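Disulfide isomerase (Salmonella enterica subsp. enterica serovar Typhimurium, PDB 3L9U) acts as a thioredoxin-fold thiol:disulfide oxidoreductase, probably transferring its disulfide bond to other proteins, among them AssT, in a redox system with DsbI. Local coordinates at residues K24-V29 with P169-N174; Y177-K182 with E192-L197; T59-E64 with E154-A159; K95-K100 with A133-A138. All blocks are in the same frame, centred on the assembly; numbering follows the deposited sequence.

Interaction 1: K24-V29 with P169-N174; sequences KTLIKV and PAYVVN
Ile27 and Val172 form a hydrogen-bonded antiparallel pair: Ile27 N gives to Val172 O and Val172 N to Ile27 O, both at 2.8 Å. Val29 and Ala170 do the same two residues on, with Val29 N to Ala170 O again at 2.8 Å. Near the other end Asn174 N meets Thr25 O almost straight, 170° at the hydrogen, whereas Lys24 N makes a weak, bent bond to Asn174 OD1; Asn174 ND2 bonds Ala198 O. A water donates to Thr25 OG1 at 2.7 Å and weakly to Val172 O; Thr25 OG1 also bonds Ala22 O.

The pairing joins the early and late parts of the thioredoxin fold, with strand 25-30 running between 170-173 and 57-62. Pro169, preceded by a cis peptide bond, is the cis-proline characteristic of that fold and touches Cys37 of the probable redox-active CxxC.

Side-chain packing differs on the two faces. Lys28 CG, anti to the backbone N (chi1 -177°), starts an extended chain that runs alongside the Tyr171 ring; CG makes an off-centre CH-pi contact 4.2 Å from the ring centroid, and Lys28 CE comes 3.8 Å from Pro169 CB. Lys28 NZ and Tyr171 OH both bond Thr45 OG1, and Asp41 pairs with NZ, which probably helps keep this buried amine charged. Leu26 CD1 packs on Val173 CG2. The other face carries Ile27 against Val172, and Val29 CB 3.9 Å from Ala170 CB.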
loop_
_atom_site.group_PDB
_atom_site.type_symbol
_atom_site.label_atom_id
_atom_site.label_comp_id
_atom_site.label_asym_id
_atom_site.label_seq_id
_atom_site.Cartn_x
_atom_site.Cartn_y
_atom_site.Cartn_z
ATOM N N LYS A 24 -10.737 8.847 -7.828
ATOM C CA LYS A 24 -11.013 7.504 -8.318
ATOM C C LYS A 24 -9.900 6.523 -7.981
ATOM O O LYS A 24 -9.469 5.721 -8.824
ATOM C CB LYS A 24 -11.323 7.508 -9.817
ATOM C CG LYS A 24 -12.528 8.358 -10.184
ATOM C CD LYS A 24 -13.759 7.945 -9.394
ATOM C CE LYS A 24 -15.032 8.465 -10.062
ATOM N NZ LYS A 24 -15.884 9.197 -9.102
ATOM N N THR A 25 -9.443 6.587 -6.735
ATOM C CA THR A 25 -8.473 5.621 -6.226
ATOM C C THR A 25 -8.956 4.981 -4.939
ATOM O O THR A 25 -9.711 5.587 -4.167
ATOM C CB THR A 25 -7.099 6.254 -5.912
ATOM O OG1 THR A 25 -7.241 7.274 -4.905
ATOM C CG2 THR A 25 -6.465 6.843 -7.177
ATOM N N LEU A 26 -8.516 3.743 -4.728
ATOM C CA LEU A 26 -8.529 3.120 -3.413
ATOM C C LEU A 26 -7.071 3.067 -2.986
ATOM O O LEU A 26 -6.302 2.230 -3.463
ATOM C CB LEU A 26 -9.125 1.709 -3.463
ATOM C CG LEU A 26 -9.066 0.914 -2.154
ATOM C CD1 LEU A 26 -9.794 1.655 -1.031
ATOM C CD2 LEU A 26 -9.636 -0.484 -2.351
ATOM N N ILE A 27 -6.679 4.005 -2.137
ATOM C CA ILE A 27 -5.326 4.033 -1.616
ATOM C C ILE A 27 -5.270 3.151 -0.376
ATOM O O ILE A 27 -6.168 3.196 0.465
ATOM C CB ILE A 27 -4.882 5.476 -1.269
ATOM C CG1 ILE A 27 -4.529 6.226 -2.564
ATOM C CG2 ILE A 27 -3.681 5.457 -0.312
ATOM C CD1 ILE A 27 -4.286 7.735 -2.397
ATOM N N LYS A 28 -4.236 2.325 -0.277
ATOM C CA LYS A 28 -3.995 1.592 0.955
ATOM C C LYS A 28 -2.663 2.039 1.507
ATOM O O LYS A 28 -1.623 1.743 0.923
ATOM C CB LYS A 28 -3.958 0.081 0.729
ATOM C CG LYS A 28 -3.786 -0.702 2.029
ATOM C CD LYS A 28 -3.568 -2.194 1.766
ATOM C CE LYS A 28 -3.508 -3.012 3.055
ATOM N NZ LYS A 28 -3.281 -4.470 2.792
ATOM N N VAL A 29 -2.693 2.784 2.607
ATOM C CA VAL A 29 -1.462 3.122 3.308
ATOM C C VAL A 29 -1.083 1.907 4.148
ATOM O O VAL A 29 -1.897 1.400 4.932
ATOM C CB VAL A 29 -1.639 4.354 4.219
ATOM C CG1 VAL A 29 -0.329 4.686 4.928
ATOM C CG2 VAL A 29 -2.144 5.560 3.407
ATOM N N PRO A 169 -3.361 -0.816 8.614
ATOM C CA PRO A 169 -3.584 -0.227 7.295
ATOM C C PRO A 169 -4.610 0.897 7.337
ATOM O O PRO A 169 -5.466 0.966 8.230
ATOM C CB PRO A 169 -4.106 -1.410 6.480
ATOM C CG PRO A 169 -4.832 -2.252 7.514
ATOM C CD PRO A 169 -3.943 -2.169 8.720
ATOM N N ALA A 170 -4.497 1.794 6.365
ATOM C CA ALA A 170 -5.420 2.904 6.232
ATOM C C ALA A 170 -5.888 2.960 4.787
ATOM O O ALA A 170 -5.115 3.288 3.885
ATOM C CB ALA A 170 -4.747 4.207 6.647
ATOM N N TYR A 171 -7.153 2.619 4.576
ATOM C CA TYR A 171 -7.746 2.619 3.247
ATOM C C TYR A 171 -8.459 3.947 3.009
ATOM O O TYR A 171 -9.324 4.348 3.800
ATOM C CB TYR A 171 -8.768 1.493 3.134
ATOM C CG TYR A 171 -8.219 0.084 3.196
ATOM C CD1 TYR A 171 -8.214 -0.619 4.388
ATOM C CD2 TYR A 171 -7.771 -0.564 2.048
ATOM C CE1 TYR A 171 -7.764 -1.922 4.457
ATOM C CE2 TYR A 171 -7.321 -1.875 2.094
ATOM C CZ TYR A 171 -7.318 -2.550 3.305
ATOM O OH TYR A 171 -6.878 -3.849 3.377
ATOM N N VAL A 172 -8.081 4.637 1.935
ATOM C CA VAL A 172 -8.623 5.956 1.639
ATOM C C VAL A 172 -9.263 5.929 0.268
ATOM O O VAL A 172 -8.707 5.351 -0.660
ATOM C CB VAL A 172 -7.504 7.027 1.662
ATOM C CG1 VAL A 172 -8.066 8.416 1.344
ATOM C CG2 VAL A 172 -6.808 7.035 3.020
ATOM N N VAL A 173 -10.446 6.527 0.141
ATOM C CA VAL A 173 -11.130 6.561 -1.149
ATOM C C VAL A 173 -11.126 7.982 -1.714
ATOM O O VAL A 173 -11.478 8.941 -1.012
ATOM C CB VAL A 173 -12.582 6.064 -1.032
ATOM C CG1 VAL A 173 -13.262 6.070 -2.407
ATOM C CG2 VAL A 173 -12.617 4.657 -0.411
ATOM N N ASN A 174 -10.710 8.112 -2.975
ATOM C CA ASN A 174 -10.639 9.401 -3.682
ATOM C C ASN A 174 -9.749 10.430 -2.983
ATOM O O ASN A 174 -9.900 11.636 -3.189
ATOM C CB ASN A 174 -12.036 9.989 -3.924
ATOM C CG ASN A 174 -12.837 9.192 -4.932
ATOM O OD1 ASN A 174 -12.321 8.268 -5.553
ATOM N ND2 ASN A 174 -14.109 9.550 -5.101
HETATM O O HOH W 1 -7.681 7.404 -2.209
#

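Interaction 2: Y177-K182 with E192-L197; sequences YLIYTK and ELVREL
Leu197 O is met by two ring carbons of Tyr177, CE2 at 3.6 Å and CD2 slightly farther off; the carbonyl approaches the ring obliquely, and the encounter is packing. The backbone N of the same leucine is held inside the helix, Leu197 N giving to Leu193 O at 2.9 Å.

The rest of what meets across the contact is hydrocarbon. Leu197 puts its two methyls to different uses: CD2 lies against Tyr177 CB and CG, while CD1 lies 3.8 Å from Tyr177 CB and also reaches Ile179 CG1. Its CG, anti to the carbonyl carbon (chi1 -66°), is carried toward the strand, and chi2 of 175° sets the two methyls. Ile179 and Leu193 meet tip to tip. Leu193 CD2 sits 3.9 Å from Ile179 CG2 and just as near to CG1 and CD1, so one methyl touches all three outer carbons of the isoleucine. Val194 CG2 touches Ile179 CD1 at 3.8 Å, the two side chains crossing at about a right angle.

Strand 177-179 and helix 192-197 run nearly antiparallel, 170° between their directions, with the axes 10.2 Å apart. This is the closing beta-alpha element of the thioredoxin fold, the last helix lying along one face of the sheet: Val194 and Leu197 also rest on Val173 of the adjoining strand, and Glu196 bonds the backbone N of Ala5 and Phe6.

With methyls and one ring as the meeting surfaces, the hold between strand and helix comes from shape fit and burial of apolar surface rather than from directed polar bonds.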
loop_
_atom_site.group_PDB
_atom_site.type_symbol
_atom_site.label_atom_id
_atom_site.label_comp_id
_atom_site.label_asym_id
_atom_site.label_seq_id
_atom_site.Cartn_x
_atom_site.Cartn_y
_atom_site.Cartn_z
ATOM N N TYR A 177 -11.723 10.161 1.810
ATOM C CA TYR A 177 -12.490 9.444 2.830
ATOM C C TYR A 177 -11.665 8.308 3.395
ATOM O O TYR A 177 -11.286 7.388 2.670
ATOM C CB TYR A 177 -13.796 8.893 2.253
ATOM C CG TYR A 177 -14.618 9.936 1.546
ATOM C CD1 TYR A 177 -15.422 10.811 2.262
ATOM C CD2 TYR A 177 -14.578 10.057 0.170
ATOM C CE1 TYR A 177 -16.160 11.780 1.622
ATOM C CE2 TYR A 177 -15.318 11.014 -0.478
ATOM C CZ TYR A 177 -16.108 11.872 0.251
ATOM O OH TYR A 177 -16.853 12.831 -0.393
ATOM N N LEU A 178 -11.384 8.386 4.689
ATOM C CA LEU A 178 -10.628 7.355 5.381
ATOM C C LEU A 178 -11.588 6.367 6.026
ATOM O O LEU A 178 -12.467 6.752 6.793
ATOM C CB LEU A 178 -9.734 7.991 6.448
ATOM C CG LEU A 178 -9.005 7.026 7.385
ATOM C CD1 LEU A 178 -8.084 6.080 6.610
ATOM C CD2 LEU A 178 -8.229 7.805 8.444
ATOM N N ILE A 179 -11.419 5.095 5.694
ATOM C CA ILE A 179 -12.202 4.023 6.293
ATOM C C ILE A 179 -11.628 3.651 7.659
ATOM O O ILE A 179 -10.406 3.673 7.856
ATOM C CB ILE A 179 -12.215 2.797 5.339
ATOM C CG1 ILE A 179 -12.966 3.165 4.050
ATOM C CG2 ILE A 179 -12.806 1.558 6.019
ATOM C CD1 ILE A 179 -12.931 2.098 2.981
ATOM N N TYR A 180 -12.506 3.355 8.617
ATOM C CA TYR A 180 -12.061 2.855 9.919
ATOM C C TYR A 180 -11.835 1.357 9.850
ATOM O O TYR A 180 -12.780 0.579 9.782
ATOM C CB TYR A 180 -13.076 3.177 11.014
ATOM C CG TYR A 180 -12.918 4.560 11.574
ATOM C CD1 TYR A 180 -11.832 4.874 12.380
ATOM C CD2 TYR A 180 -13.838 5.557 11.287
ATOM C CE1 TYR A 180 -11.670 6.137 12.899
ATOM C CE2 TYR A 180 -13.686 6.837 11.805
ATOM C CZ TYR A 180 -12.595 7.116 12.607
ATOM O OH TYR A 180 -12.419 8.374 13.133
ATOM N N THR A 181 -10.575 0.950 9.870
ATOM C CA THR A 181 -10.247 -0.465 9.761
ATOM C C THR A 181 -10.979 -1.319 10.793
ATOM O O THR A 181 -11.503 -2.380 10.457
ATOM C CB THR A 181 -8.735 -0.680 9.915
ATOM O OG1 THR A 181 -8.069 0.048 8.883
ATOM C CG2 THR A 181 -8.372 -2.157 9.785
ATOM N N LYS A 182 -11.033 -0.853 12.039
ATOM C CA LYS A 182 -11.626 -1.645 13.123
ATOM C C LYS A 182 -13.130 -1.859 12.961
ATOM O O LYS A 182 -13.715 -2.698 13.634
ATOM C CB LYS A 182 -11.373 -0.968 14.472
ATOM C CG LYS A 182 -12.173 0.313 14.631
ATOM C CD LYS A 182 -11.854 1.040 15.921
ATOM C CE LYS A 182 -12.438 2.441 15.905
ATOM N NZ LYS A 182 -12.101 3.197 17.141
ATOM N N GLU A 192 -18.788 -2.365 -0.885
ATOM C CA GLU A 192 -19.893 -1.421 -1.066
ATOM C C GLU A 192 -19.604 -0.067 -0.419
ATOM O O GLU A 192 -19.999 0.974 -0.941
ATOM C CB GLU A 192 -21.206 -2.015 -0.553
ATOM C CG GLU A 192 -21.711 -3.132 -1.429
ATOM C CD GLU A 192 -21.882 -2.706 -2.879
ATOM O OE1 GLU A 192 -22.410 -1.594 -3.120
ATOM O OE2 GLU A 192 -21.489 -3.488 -3.776
ATOM N N LEU A 193 -18.908 -0.082 0.712
ATOM C CA LEU A 193 -18.476 1.156 1.356
ATOM C C LEU A 193 -17.577 1.956 0.412
ATOM O O LEU A 193 -17.773 3.161 0.209
ATOM C CB LEU A 193 -17.749 0.845 2.665
ATOM C CG LEU A 193 -17.069 2.017 3.374
ATOM C CD1 LEU A 193 -18.049 3.172 3.642
ATOM C CD2 LEU A 193 -16.412 1.529 4.659
ATOM N N VAL A 194 -16.586 1.286 -0.164
ATOM C CA VAL A 194 -15.721 1.941 -1.146
ATOM C C VAL A 194 -16.523 2.504 -2.329
ATOM O O VAL A 194 -16.288 3.636 -2.750
ATOM C CB VAL A 194 -14.601 0.995 -1.648
ATOM C CG1 VAL A 194 -13.856 1.604 -2.849
ATOM C CG2 VAL A 194 -13.643 0.660 -0.485
ATOM N N ARG A 195 -17.470 1.727 -2.861
ATOM C CA ARG A 195 -18.260 2.192 -4.004
ATOM C C ARG A 195 -19.100 3.410 -3.640
ATOM O O ARG A 195 -19.227 4.351 -4.424
ATOM C CB ARG A 195 -19.150 1.074 -4.546
ATOM C CG ARG A 195 -18.380 -0.158 -4.988
ATOM C CD ARG A 195 -19.308 -1.249 -5.496
ATOM N NE ARG A 195 -19.887 -0.885 -6.779
ATOM C CZ ARG A 195 -19.301 -1.093 -7.954
ATOM N NH1 ARG A 195 -18.108 -1.676 -8.018
ATOM N NH2 ARG A 195 -19.912 -0.716 -9.069
ATOM N N GLU A 196 -19.670 3.394 -2.442
ATOM C CA GLU A 196 -20.457 4.523 -1.952
ATOM C C GLU A 196 -19.595 5.782 -1.824
ATOM O O GLU A 196 -19.997 6.879 -2.234
ATOM C CB GLU A 196 -21.069 4.156 -0.598
ATOM C CG GLU A 196 -21.933 5.232 0.040
ATOM C CD GLU A 196 -22.838 4.660 1.120
ATOM O OE1 GLU A 196 -23.621 3.734 0.810
ATOM O OE2 GLU A 196 -22.770 5.130 2.279
ATOM N N LEU A 197 -18.403 5.628 -1.259
ATOM C CA LEU A 197 -17.515 6.769 -1.066
ATOM C C LEU A 197 -17.002 7.297 -2.400
ATOM O O LEU A 197 -16.817 8.506 -2.576
ATOM C CB LEU A 197 -16.335 6.373 -0.178
ATOM C CG LEU A 197 -16.713 6.021 1.265
ATOM C CD1 LEU A 197 -15.504 5.524 2.046
ATOM C CD2 LEU A 197 -17.367 7.222 1.958
#

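Interaction 3: T59-E64 with E154-A159; sequences TPFHLE and EKWKAA
Trp156 CD1 stands over the centre of the Phe61 ring, 3.3 Å above its plane, and the two rings cross obliquely with 43° between planes. Trp156 CG, anti to the carbonyl carbon (chi1 -69°), brings the indole over the strand, with backbone on one face: Phe61 CA makes a CH-pi contact 3.7 Å from the centroid of the five-membered ring, and His62 N lies 3.5 Å above the plane, off the ring centre. Pro60 O comes within 3.2 Å of Trp156 NE1 obliquely, at an angle too poor for a hydrogen bond. At the six-membered end Trp156 CZ3 packs on His62 CB. The imidazole is engaged elsewhere, with His62 ND1 bonded to Ser74 OG and NE2 to Tyr32 N.

Farther along, a water links the backbones, accepting from Glu64 N at 2.9 Å and donating to Trp156 O. Glu64 OE1 and Lys157 NZ form a long salt bridge of 3.5 Å, and Leu63 CD1 packs on Ala159 CB at 3.9 Å.

The indole thus lies flat along the strand backbone where helix 147-155 gives way to helix 159-166. Strand 57-62 is an outer strand of the thioredoxin sheet, and the helices between it and 159-166 form the helical insertion characteristic of DsbA-like proteins. Trp156 also touches Ile81 of helix 70-86, Ala159 reaches Val29, and Phe61 lies on Ile27 of strand 25-30.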
loop_
_atom_site.group_PDB
_atom_site.type_symbol
_atom_site.label_atom_id
_atom_site.label_comp_id
_atom_site.label_asym_id
_atom_site.label_seq_id
_atom_site.Cartn_x
_atom_site.Cartn_y
_atom_site.Cartn_z
ATOM N N THR A 59 -4.216 1.673 -5.265
ATOM C CA THR A 59 -3.042 2.530 -5.233
ATOM C C THR A 59 -2.308 2.394 -3.891
ATOM O O THR A 59 -2.646 3.062 -2.923
ATOM C CB THR A 59 -3.489 3.999 -5.481
ATOM O OG1 THR A 59 -4.291 4.041 -6.673
ATOM C CG2 THR A 59 -2.299 4.946 -5.613
ATOM N N PRO A 60 -1.300 1.516 -3.823
ATOM C CA PRO A 60 -0.575 1.365 -2.554
ATOM C C PRO A 60 0.213 2.623 -2.201
ATOM O O PRO A 60 0.815 3.223 -3.096
ATOM C CB PRO A 60 0.418 0.229 -2.838
ATOM C CG PRO A 60 -0.019 -0.416 -4.088
ATOM C CD PRO A 60 -0.842 0.573 -4.858
ATOM N N PHE A 61 0.196 3.013 -0.927
ATOM C CA PHE A 61 1.057 4.081 -0.411
ATOM C C PHE A 61 1.873 3.470 0.727
ATOM O O PHE A 61 1.308 3.116 1.757
ATOM C CB PHE A 61 0.215 5.226 0.177
ATOM C CG PHE A 61 -0.037 6.383 -0.763
ATOM C CD1 PHE A 61 -0.452 6.182 -2.072
ATOM C CD2 PHE A 61 0.078 7.692 -0.298
ATOM C CE1 PHE A 61 -0.706 7.264 -2.911
ATOM C CE2 PHE A 61 -0.185 8.775 -1.130
ATOM C CZ PHE A 61 -0.565 8.561 -2.440
ATOM N N HIS A 62 3.185 3.324 0.558
ATOM C CA HIS A 62 3.993 2.790 1.647
ATOM C C HIS A 62 4.359 3.874 2.653
ATOM O O HIS A 62 4.664 5.011 2.282
ATOM C CB HIS A 62 5.248 2.059 1.156
ATOM C CG HIS A 62 5.908 1.253 2.227
ATOM N ND1 HIS A 62 7.142 1.578 2.763
ATOM C CD2 HIS A 62 5.483 0.160 2.906
ATOM C CE1 HIS A 62 7.455 0.704 3.703
ATOM N NE2 HIS A 62 6.464 -0.167 3.813
ATOM N N LEU A 63 4.321 3.501 3.928
ATOM C CA LEU A 63 4.598 4.414 5.027
ATOM C C LEU A 63 6.077 4.315 5.384
ATOM O O LEU A 63 6.509 3.316 5.961
ATOM C CB LEU A 63 3.745 4.019 6.228
ATOM C CG LEU A 63 3.929 4.851 7.503
ATOM C CD1 LEU A 63 3.506 6.301 7.311
ATOM C CD2 LEU A 63 3.167 4.218 8.668
ATOM N N GLU A 64 6.858 5.336 5.042
ATOM C CA GLU A 64 8.309 5.220 5.200
ATOM C C GLU A 64 8.781 5.348 6.646
ATOM O O GLU A 64 9.905 4.962 6.969
ATOM C CB GLU A 64 9.056 6.217 4.306
ATOM C CG GLU A 64 8.881 7.671 4.685
ATOM C CD GLU A 64 9.872 8.581 3.954
ATOM O OE1 GLU A 64 9.543 9.074 2.855
ATOM O OE2 GLU A 64 10.979 8.794 4.485
ATOM N N GLU A 154 7.707 11.100 -3.271
ATOM C CA GLU A 154 7.245 12.372 -2.722
ATOM C C GLU A 154 5.761 12.310 -2.340
ATOM O O GLU A 154 5.369 12.784 -1.274
ATOM C CB GLU A 154 7.502 13.522 -3.698
ATOM C CG GLU A 154 7.150 14.902 -3.154
ATOM C CD GLU A 154 7.985 15.302 -1.944
ATOM O OE1 GLU A 154 9.012 14.643 -1.669
ATOM O OE2 GLU A 154 7.612 16.286 -1.267
ATOM N N LYS A 155 4.940 11.727 -3.208
ATOM C CA LYS A 155 3.514 11.577 -2.911
ATOM C C LYS A 155 3.308 10.786 -1.620
ATOM O O LYS A 155 2.442 11.113 -0.800
ATOM C CB LYS A 155 2.791 10.864 -4.055
ATOM C CG LYS A 155 2.642 11.707 -5.312
ATOM C CD LYS A 155 1.772 11.029 -6.361
ATOM C CE LYS A 155 2.457 9.837 -7.000
ATOM N NZ LYS A 155 1.709 9.349 -8.204
ATOM N N TRP A 156 4.094 9.732 -1.443
ATOM C CA TRP A 156 3.884 8.862 -0.295
ATOM C C TRP A 156 4.260 9.523 1.020
ATOM O O TRP A 156 3.958 8.984 2.077
ATOM C CB TRP A 156 4.624 7.540 -0.455
ATOM C CG TRP A 156 4.065 6.659 -1.528
ATOM C CD1 TRP A 156 2.943 6.874 -2.283
ATOM C CD2 TRP A 156 4.615 5.415 -1.965
ATOM N NE1 TRP A 156 2.758 5.819 -3.159
ATOM C CE2 TRP A 156 3.773 4.914 -2.981
ATOM C CE3 TRP A 156 5.739 4.666 -1.584
ATOM C CZ2 TRP A 156 4.024 3.705 -3.632
ATOM C CZ3 TRP A 156 5.990 3.465 -2.232
ATOM C CH2 TRP A 156 5.129 2.992 -3.242
ATOM N N LYS A 157 4.909 10.686 0.971
ATOM C CA LYS A 157 5.163 11.414 2.216
ATOM C C LYS A 157 3.852 11.752 2.935
ATOM O O LYS A 157 3.827 11.937 4.157
ATOM C CB LYS A 157 5.987 12.679 1.963
ATOM C CG LYS A 157 7.435 12.396 1.599
ATOM C CD LYS A 157 8.202 13.683 1.347
ATOM C CE LYS A 157 9.635 13.382 0.943
ATOM N NZ LYS A 157 10.221 12.284 1.761
ATOM N N ALA A 158 2.766 11.821 2.170
ATOM C CA ALA A 158 1.445 12.115 2.718
ATOM C C ALA A 158 0.918 10.991 3.615
ATOM O O ALA A 158 -0.078 11.167 4.324
ATOM C CB ALA A 158 0.458 12.405 1.591
ATOM N N ALA A 159 1.580 9.837 3.585
ATOM C CA ALA A 159 1.084 8.669 4.314
ATOM C C ALA A 159 1.101 8.857 5.824
ATOM O O ALA A 159 0.232 8.350 6.533
ATOM C CB ALA A 159 1.878 7.422 3.936
HETATM O O HOH W 2 5.515 7.813 4.227
#

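Interaction 4: K95-K100 with A133-A138; sequences KSQFKK and AGMSQA
Ala133 O accepts a hydrogen bond from Gln97 NE2 at 3.0 Å, fairly straight at 162°. Gln97 CG, anti to the carbonyl carbon (chi1 -72°), starts the extended chain that brings NE2 there. The oxygen lies close to the amide plane of Gln97, but the donor stands well above the carbonyl plane. Ala133 CB packs 4.0 Å from Gln97 CB, while Lys100 CB covers Ala133 CA.

At Gly134 the backbone leaves helical geometry with phi 76°. A water accepts from Gln97 NE2 at 2.9 Å and donates weakly to Gly134 O, so the amide nitrogen has two acceptors; Gln97 OE1 is held by Lys83 NZ, which fixes the rotation of the amide.

Met135 CB comes 4.1 Å from Gln97 NE2, and its side chain continues onto Leu80 and Leu130. Ser136 then N-caps the next helix, its OG bonding Asp139 N; across the contact Ser96 OG likewise caps helix 97-111 by accepting from Lys99 N.

A helix start thus packs against the end of helix 122-133. Gly134 as C-prime residue, with Met135 N bonded to Leu130 O and Gly134 N to Asp131 O, makes that end a Schellman motif, here within the helical insertion of a DsbA-like thioredoxin fold.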
loop_
_atom_site.group_PDB
_atom_site.type_symbol
_atom_site.label_atom_id
_atom_site.label_comp_id
_atom_site.label_asym_id
_atom_site.label_seq_id
_atom_site.Cartn_x
_atom_site.Cartn_y
_atom_site.Cartn_z
ATOM N N LYS A 95 2.391 -12.717 -11.023
ATOM C CA LYS A 95 3.631 -12.270 -11.658
ATOM C C LYS A 95 4.062 -10.870 -11.239
ATOM O O LYS A 95 5.116 -10.398 -11.654
ATOM C CB LYS A 95 3.501 -12.301 -13.182
ATOM C CG LYS A 95 3.288 -13.674 -13.786
ATOM C CD LYS A 95 3.319 -13.578 -15.301
ATOM C CE LYS A 95 2.319 -12.544 -15.790
ATOM N NZ LYS A 95 2.773 -11.837 -17.017
ATOM N N SER A 96 3.243 -10.196 -10.438
ATOM C CA SER A 96 3.582 -8.853 -9.992
ATOM C C SER A 96 4.869 -8.871 -9.177
ATOM O O SER A 96 4.969 -9.593 -8.187
ATOM C CB SER A 96 2.450 -8.274 -9.151
ATOM O OG SER A 96 2.865 -7.100 -8.481
ATOM N N GLN A 97 5.851 -8.078 -9.592
ATOM C CA GLN A 97 7.098 -7.966 -8.840
ATOM C C GLN A 97 6.868 -7.236 -7.518
ATOM O O GLN A 97 7.469 -7.579 -6.501
ATOM C CB GLN A 97 8.176 -7.273 -9.676
ATOM C CG GLN A 97 8.697 -8.148 -10.804
ATOM C CD GLN A 97 9.780 -7.472 -11.625
ATOM O OE1 GLN A 97 9.496 -6.624 -12.472
ATOM N NE2 GLN A 97 11.031 -7.859 -11.386
ATOM N N PHE A 98 5.980 -6.244 -7.530
ATOM C CA PHE A 98 5.595 -5.555 -6.302
ATOM C C PHE A 98 5.021 -6.550 -5.295
ATOM O O PHE A 98 5.406 -6.561 -4.128
ATOM C CB PHE A 98 4.566 -4.460 -6.596
ATOM C CG PHE A 98 3.803 -3.995 -5.375
ATOM C CD1 PHE A 98 4.417 -3.217 -4.407
ATOM C CD2 PHE A 98 2.469 -4.330 -5.206
ATOM C CE1 PHE A 98 3.714 -2.786 -3.286
ATOM C CE2 PHE A 98 1.761 -3.888 -4.106
ATOM C CZ PHE A 98 2.387 -3.124 -3.137
ATOM N N LYS A 99 4.097 -7.388 -5.752
ATOM C CA LYS A 99 3.454 -8.346 -4.867
ATOM C C LYS A 99 4.461 -9.322 -4.276
ATOM O O LYS A 99 4.432 -9.604 -3.077
ATOM C CB LYS A 99 2.352 -9.113 -5.601
ATOM C CG LYS A 99 1.534 -10.014 -4.694
ATOM C CD LYS A 99 0.461 -10.748 -5.481
ATOM C CE LYS A 99 -0.447 -11.551 -4.569
ATOM N NZ LYS A 99 -1.434 -12.341 -5.350
ATOM N N LYS A 100 5.354 -9.835 -5.120
ATOM C CA LYS A 100 6.356 -10.790 -4.658
ATOM C C LYS A 100 7.254 -10.191 -3.583
ATOM O O LYS A 100 7.492 -10.818 -2.551
ATOM C CB LYS A 100 7.196 -11.306 -5.826
ATOM C CG LYS A 100 6.430 -12.174 -6.797
ATOM C CD LYS A 100 7.321 -12.593 -7.949
ATOM C CE LYS A 100 6.575 -13.476 -8.923
ATOM N NZ LYS A 100 7.510 -14.216 -9.802
ATOM N N ALA A 133 11.364 -10.575 -6.002
ATOM C CA ALA A 133 10.856 -9.925 -7.203
ATOM C C ALA A 133 11.611 -10.367 -8.457
ATOM O O ALA A 133 11.112 -10.221 -9.572
ATOM C CB ALA A 133 10.923 -8.412 -7.052
ATOM N N GLY A 134 12.812 -10.905 -8.272
ATOM C CA GLY A 134 13.635 -11.311 -9.397
ATOM C C GLY A 134 14.299 -10.146 -10.108
ATOM O O GLY A 134 14.506 -10.185 -11.321
ATOM N N MET A 135 14.639 -9.106 -9.351
ATOM C CA MET A 135 15.323 -7.937 -9.897
ATOM C C MET A 135 16.695 -7.792 -9.255
ATOM O O MET A 135 16.858 -8.042 -8.063
ATOM C CB MET A 135 14.506 -6.662 -9.655
ATOM C CG MET A 135 15.252 -5.373 -10.014
ATOM S SD MET A 135 14.278 -3.882 -9.734
ATOM C CE MET A 135 12.998 -4.087 -10.967
ATOM N N SER A 136 17.684 -7.390 -10.048
ATOM C CA SER A 136 19.036 -7.214 -9.537
ATOM C C SER A 136 19.209 -5.902 -8.775
ATOM O O SER A 136 18.436 -4.955 -8.950
ATOM C CB SER A 136 20.050 -7.279 -10.678
ATOM O OG SER A 136 19.953 -6.127 -11.499
ATOM N N GLN A 137 20.231 -5.868 -7.927
ATOM C CA GLN A 137 20.593 -4.675 -7.179
ATOM C C GLN A 137 20.833 -3.508 -8.126
ATOM O O GLN A 137 20.327 -2.403 -7.914
ATOM C CB GLN A 137 21.863 -4.938 -6.366
ATOM C CG GLN A 137 22.336 -3.745 -5.567
ATOM C CD GLN A 137 21.265 -3.234 -4.634
ATOM O OE1 GLN A 137 20.645 -4.007 -3.902
ATOM N NE2 GLN A 137 21.033 -1.926 -4.660
ATOM N N ALA A 138 21.611 -3.771 -9.174
ATOM C CA ALA A 138 21.971 -2.749 -10.149
ATOM C C ALA A 138 20.752 -2.201 -10.891
ATOM O O ALA A 138 20.640 -0.993 -11.110
ATOM C CB ALA A 138 22.994 -3.301 -11.135
HETATM O O HOH W 3 13.422 -7.330 -13.004
#

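Interactions 1, 2 and 3 share one mixed sheet: strand 25-30 lies between 170-173 and 57-62, and 177-179 lies beyond 170-173. Interactions 1 and 2 have centres about 9 Å apart and touch through Tyr171 O and Ile179 N; interaction 3, about 11 Å from 1, joins it through Leu26 O and Thr59 N. The centres of interactions 2 and 4 are about 30 Å apart. Interaction 4 lies in the helical insertion, yet meets 3 where Pro60 CG packs on Phe98 CZ. Along the chain, 4 is nested inside 3, 3 inside 1, and 2 follows. The insertion thus interrupts the thioredoxin fold, whose halves interaction 1 brings together beside the probable redox-active cysteines.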